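Local coordinates for protein GH5 (PDB 4YHE) that probably hydrolyses beta-1,4-glucan chains as a family 5 glycoside hydrolase, a cellulase linked with a polysaccharide utilization locus, at residues A[310-315]-A[378-383]. Numbering follows the deposited sequence.
Sequences RLYYFR and QSIYDS
This is an antiparallel helix-helix packing contact on the outside of a (beta/alpha)8 barrel. Helix 304-323, which links barrel strands 291-296 and 327-332, meets the short C-terminal helix 377-382. The two segment axes run at 170° and come no closer than 10.3 Å, so side chains bridge the gap. Tyr312 carries much of the contact. Its CG is anti to the backbone N (chi1 172°), which sends the ring across to the other helix. The ring edge lies against the backbone there, with Tyr312 CE1 3.4 Å from Ile380 O. Tyr312 CE1 also touches Ile380 CG2 at 3.9 Å. The hydroxyl passes close to Tyr381 CA and is hydrogen-bonded to Glu270, so the buried polar tip is satisfied. An alanine here would remove the ring and the bond to Glu270, and would probably loosen the packing of the C-terminal helix. Ile380 crosses the ring obliquely. Its CG2 also meets Arg315 CB, and Ile380 CD1 sits 3.7 Å from Arg315 O, a carbonyl that is hydrogen-bonded to Ser367 of helix 357-369. The Arg315 chain bends at chi3 (-62°), laying one guanidinium face over Tyr312 CA, offset toward its rim. A water accepts a weak bond from Arg315 NE and donates to Ser383 OG, just past helix 377-382. Ser383 OG donates to a lone pair of Ile380 O at 2.8 Å, and Ser383 N donates to the same oxygen.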
ATOM      1  N   ARG A 310      11.963  16.571  -4.106  1.00 17.83           N
ATOM      2  CA  ARG A 310      11.441  15.331  -3.551  1.00 16.47           C
ATOM      3  C   ARG A 310      11.099  15.456  -2.039  1.00 16.99           C
ATOM      4  O   ARG A 310      10.048  15.006  -1.583  1.00 15.42           O
ATOM      5  CB  ARG A 310      12.440  14.199  -3.821  1.00 16.99           C
ATOM      6  CG  ARG A 310      11.964  12.826  -3.339  1.00 16.35           C
ATOM      7  CD  ARG A 310      13.137  11.909  -3.085  1.00 15.75           C
ATOM      8  NE  ARG A 310      12.773  10.525  -2.895  1.00 15.58           N
ATOM      9  CZ  ARG A 310      13.571   9.565  -2.419  1.00 14.53           C
ATOM     10  NH1 ARG A 310      14.790   9.821  -2.002  1.00 13.96           N
ATOM     11  NH2 ARG A 310      13.118   8.341  -2.312  1.00 15.14           N
ATOM     12  N   LEU A 311      11.970  16.097  -1.278  1.00 16.91           N
ATOM     13  CA  LEU A 311      11.728  16.301   0.145  1.00 18.44           C
ATOM     14  C   LEU A 311      10.546  17.232   0.364  1.00 17.43           C
ATOM     15  O   LEU A 311       9.723  16.960   1.223  1.00 16.31           O
ATOM     16  CB  LEU A 311      12.979  16.828   0.866  1.00 18.66           C
ATOM     17  CG  LEU A 311      14.241  15.992   0.787  1.00 20.81           C
ATOM     18  CD1 LEU A 311      15.349  16.551   1.691  1.00 21.62           C
ATOM     19  CD2 LEU A 311      13.960  14.562   1.213  1.00 20.77           C
ATOM     20  N   TYR A 312      10.466  18.298  -0.437  1.00 17.34           N
ATOM     21  CA  TYR A 312       9.316  19.211  -0.457  1.00 17.21           C
ATOM     22  C   TYR A 312       8.036  18.458  -0.754  1.00 16.37           C
ATOM     23  O   TYR A 312       7.058  18.607  -0.073  1.00 15.62           O
ATOM     24  CB  TYR A 312       9.513  20.349  -1.480  1.00 17.58           C
ATOM     25  CG  TYR A 312       8.289  21.189  -1.680  1.00 17.81           C
ATOM     26  CD1 TYR A 312       7.849  22.061  -0.670  1.00 17.93           C
ATOM     27  CD2 TYR A 312       7.552  21.133  -2.862  1.00 16.99           C
ATOM     28  CE1 TYR A 312       6.714  22.817  -0.828  1.00 17.95           C
ATOM     29  CE2 TYR A 312       6.426  21.919  -3.038  1.00 18.06           C
ATOM     30  CZ  TYR A 312       6.010  22.760  -2.009  1.00 18.18           C
ATOM     31  OH  TYR A 312       4.906  23.539  -2.129  1.00 19.79           O
ATOM     32  N   TYR A 313       8.056  17.619  -1.781  1.00 16.29           N
ATOM     33  CA  TYR A 313       6.899  16.778  -2.066  1.00 15.33           C
ATOM     34  C   TYR A 313       6.442  15.958  -0.861  1.00 14.59           C
ATOM     35  O   TYR A 313       5.267  15.974  -0.524  1.00 14.84           O
ATOM     36  CB  TYR A 313       7.254  15.922  -3.270  1.00 16.28           C
ATOM     37  CG  TYR A 313       6.283  14.860  -3.689  1.00 16.66           C
ATOM     38  CD1 TYR A 313       5.200  15.158  -4.525  1.00 17.94           C
ATOM     39  CD2 TYR A 313       6.491  13.543  -3.350  1.00 15.81           C
ATOM     40  CE1 TYR A 313       4.355  14.159  -4.994  1.00 16.69           C
ATOM     41  CE2 TYR A 313       5.649  12.540  -3.809  1.00 16.02           C
ATOM     42  CZ  TYR A 313       4.581  12.849  -4.620  1.00 15.95           C
ATOM     43  OH  TYR A 313       3.765  11.852  -5.075  1.00 14.95           O
ATOM     44  N   PHE A 314       7.370  15.293  -0.160  1.00 14.99           N
ATOM     45  CA  PHE A 314       7.035  14.520   0.984  1.00 14.68           C
ATOM     46  C   PHE A 314       6.468  15.416   2.107  1.00 14.22           C
ATOM     47  O   PHE A 314       5.462  15.106   2.691  1.00 12.75           O
ATOM     48  CB  PHE A 314       8.261  13.737   1.500  1.00 15.45           C
ATOM     49  CG  PHE A 314       8.746  12.603   0.575  1.00 14.40           C
ATOM     50  CD1 PHE A 314       7.891  11.918  -0.254  1.00 16.06           C
ATOM     51  CD2 PHE A 314      10.067  12.236   0.583  1.00 15.32           C
ATOM     52  CE1 PHE A 314       8.352  10.890  -1.071  1.00 16.02           C
ATOM     53  CE2 PHE A 314      10.537  11.201  -0.194  1.00 16.08           C
ATOM     54  CZ  PHE A 314       9.676  10.524  -1.027  1.00 15.70           C
ATOM     55  N   ARG A 315       7.131  16.521   2.415  1.00 14.82           N
ATOM     56  CA  ARG A 315       6.613  17.362   3.473  1.00 16.03           C
ATOM     57  C   ARG A 315       5.199  17.802   3.177  1.00 16.00           C
ATOM     58  O   ARG A 315       4.313  17.681   4.009  1.00 17.03           O
ATOM     59  CB  ARG A 315       7.482  18.585   3.674  1.00 16.83           C
ATOM     60  CG  ARG A 315       8.840  18.299   4.240  1.00 18.67           C
ATOM     61  CD  ARG A 315       9.440  19.595   4.817  1.00 20.76           C
ATOM     62  NE  ARG A 315       9.631  20.638   3.789  1.00 22.90           N
ATOM     63  CZ  ARG A 315      10.615  20.655   2.894  1.00 23.11           C
ATOM     64  NH1 ARG A 315      11.532  19.692   2.875  1.00 24.80           N
ATOM     65  NH2 ARG A 315      10.688  21.651   2.015  1.00 23.30           N
ATOM     66  N   GLN A 378       0.297  25.932   4.155  1.00 23.37           N
ATOM     67  CA  GLN A 378       0.806  27.214   3.674  1.00 24.52           C
ATOM     68  C   GLN A 378       2.276  27.451   4.020  1.00 22.12           C
ATOM     69  O   GLN A 378       3.026  27.908   3.172  1.00 22.97           O
ATOM     70  CB  GLN A 378      -0.068  28.404   4.158  1.00 26.65           C
ATOM     71  CG  GLN A 378       0.287  29.702   3.427  1.00 28.97           C
ATOM     72  CD  GLN A 378      -0.148  29.710   1.969  1.00 32.55           C
ATOM     73  OE1 GLN A 378      -1.291  29.331   1.640  1.00 36.70           O
ATOM     74  NE2 GLN A 378       0.742  30.174   1.079  1.00 33.14           N
ATOM     75  N   SER A 379       2.691  27.142   5.247  1.00 22.60           N
ATOM     76  CA  SER A 379       4.089  27.339   5.648  1.00 22.19           C
ATOM     77  C   SER A 379       5.046  26.449   4.873  1.00 22.22           C
ATOM     78  O   SER A 379       6.109  26.890   4.490  1.00 20.52           O
ATOM     79  CB  SER A 379       4.306  27.173   7.148  1.00 24.69           C
ATOM     80  OG  SER A 379       4.015  25.883   7.628  1.00 27.73           O
ATOM     81  N   ILE A 380       4.634  25.217   4.587  1.00 22.92           N
ATOM     82  CA  ILE A 380       5.439  24.340   3.718  1.00 21.30           C
ATOM     83  C   ILE A 380       5.502  24.916   2.298  1.00 20.29           C
ATOM     84  O   ILE A 380       6.582  25.096   1.725  1.00 20.85           O
ATOM     85  CB  ILE A 380       4.840  22.926   3.684  1.00 20.60           C
ATOM     86  CG1 ILE A 380       4.795  22.305   5.075  1.00 21.18           C
ATOM     87  CG2 ILE A 380       5.709  22.034   2.811  1.00 20.47           C
ATOM     88  CD1 ILE A 380       3.792  21.169   5.209  1.00 20.15           C
ATOM     89  N   TYR A 381       4.329  25.215   1.729  1.00 20.72           N
ATOM     90  CA  TYR A 381       4.214  25.879   0.435  1.00 23.34           C
ATOM     91  C   TYR A 381       5.178  27.065   0.284  1.00 24.06           C
ATOM     92  O   TYR A 381       5.975  27.143  -0.666  1.00 21.90           O
ATOM     93  CB  TYR A 381       2.775  26.367   0.252  1.00 24.55           C
ATOM     94  CG  TYR A 381       2.405  26.817  -1.130  1.00 26.56           C
ATOM     95  CD1 TYR A 381       2.557  28.155  -1.528  1.00 27.38           C
ATOM     96  CD2 TYR A 381       1.854  25.912  -2.051  1.00 26.48           C
ATOM     97  CE1 TYR A 381       2.182  28.564  -2.798  1.00 28.58           C
ATOM     98  CE2 TYR A 381       1.491  26.318  -3.322  1.00 27.88           C
ATOM     99  CZ  TYR A 381       1.655  27.642  -3.686  1.00 28.78           C
ATOM    100  OH  TYR A 381       1.299  28.036  -4.939  1.00 30.19           O
ATOM    101  N   ASP A 382       5.140  27.969   1.253  1.00 25.40           N
ATOM    102  CA  ASP A 382       5.970  29.187   1.182  1.00 27.39           C
ATOM    103  C   ASP A 382       7.461  28.910   1.319  1.00 29.41           C
ATOM    104  O   ASP A 382       8.284  29.769   0.997  1.00 32.11           O
ATOM    105  CB  ASP A 382       5.564  30.180   2.284  1.00 29.63           C
ATOM    106  CG  ASP A 382       4.141  30.677   2.138  1.00 31.36           C
ATOM    107  OD1 ASP A 382       3.565  30.583   1.028  1.00 31.29           O
ATOM    108  OD2 ASP A 382       3.590  31.154   3.162  1.00 36.49           O
ATOM    109  N   SER A 383       7.819  27.738   1.823  1.00 27.63           N
ATOM    110  CA  SER A 383       9.219  27.366   1.974  1.00 29.12           C
ATOM    111  C   SER A 383       9.731  26.453   0.846  1.00 27.33           C
ATOM    112  O   SER A 383      10.838  25.901   0.955  1.00 26.14           O
ATOM    113  CB  SER A 383       9.426  26.681   3.331  1.00 29.86           C
ATOM    114  OG  SER A 383       8.774  25.413   3.378  1.00 36.46           O
TER
HETATM  115  O   HOH W   1       8.329  23.118   5.603  1.00 31.29           O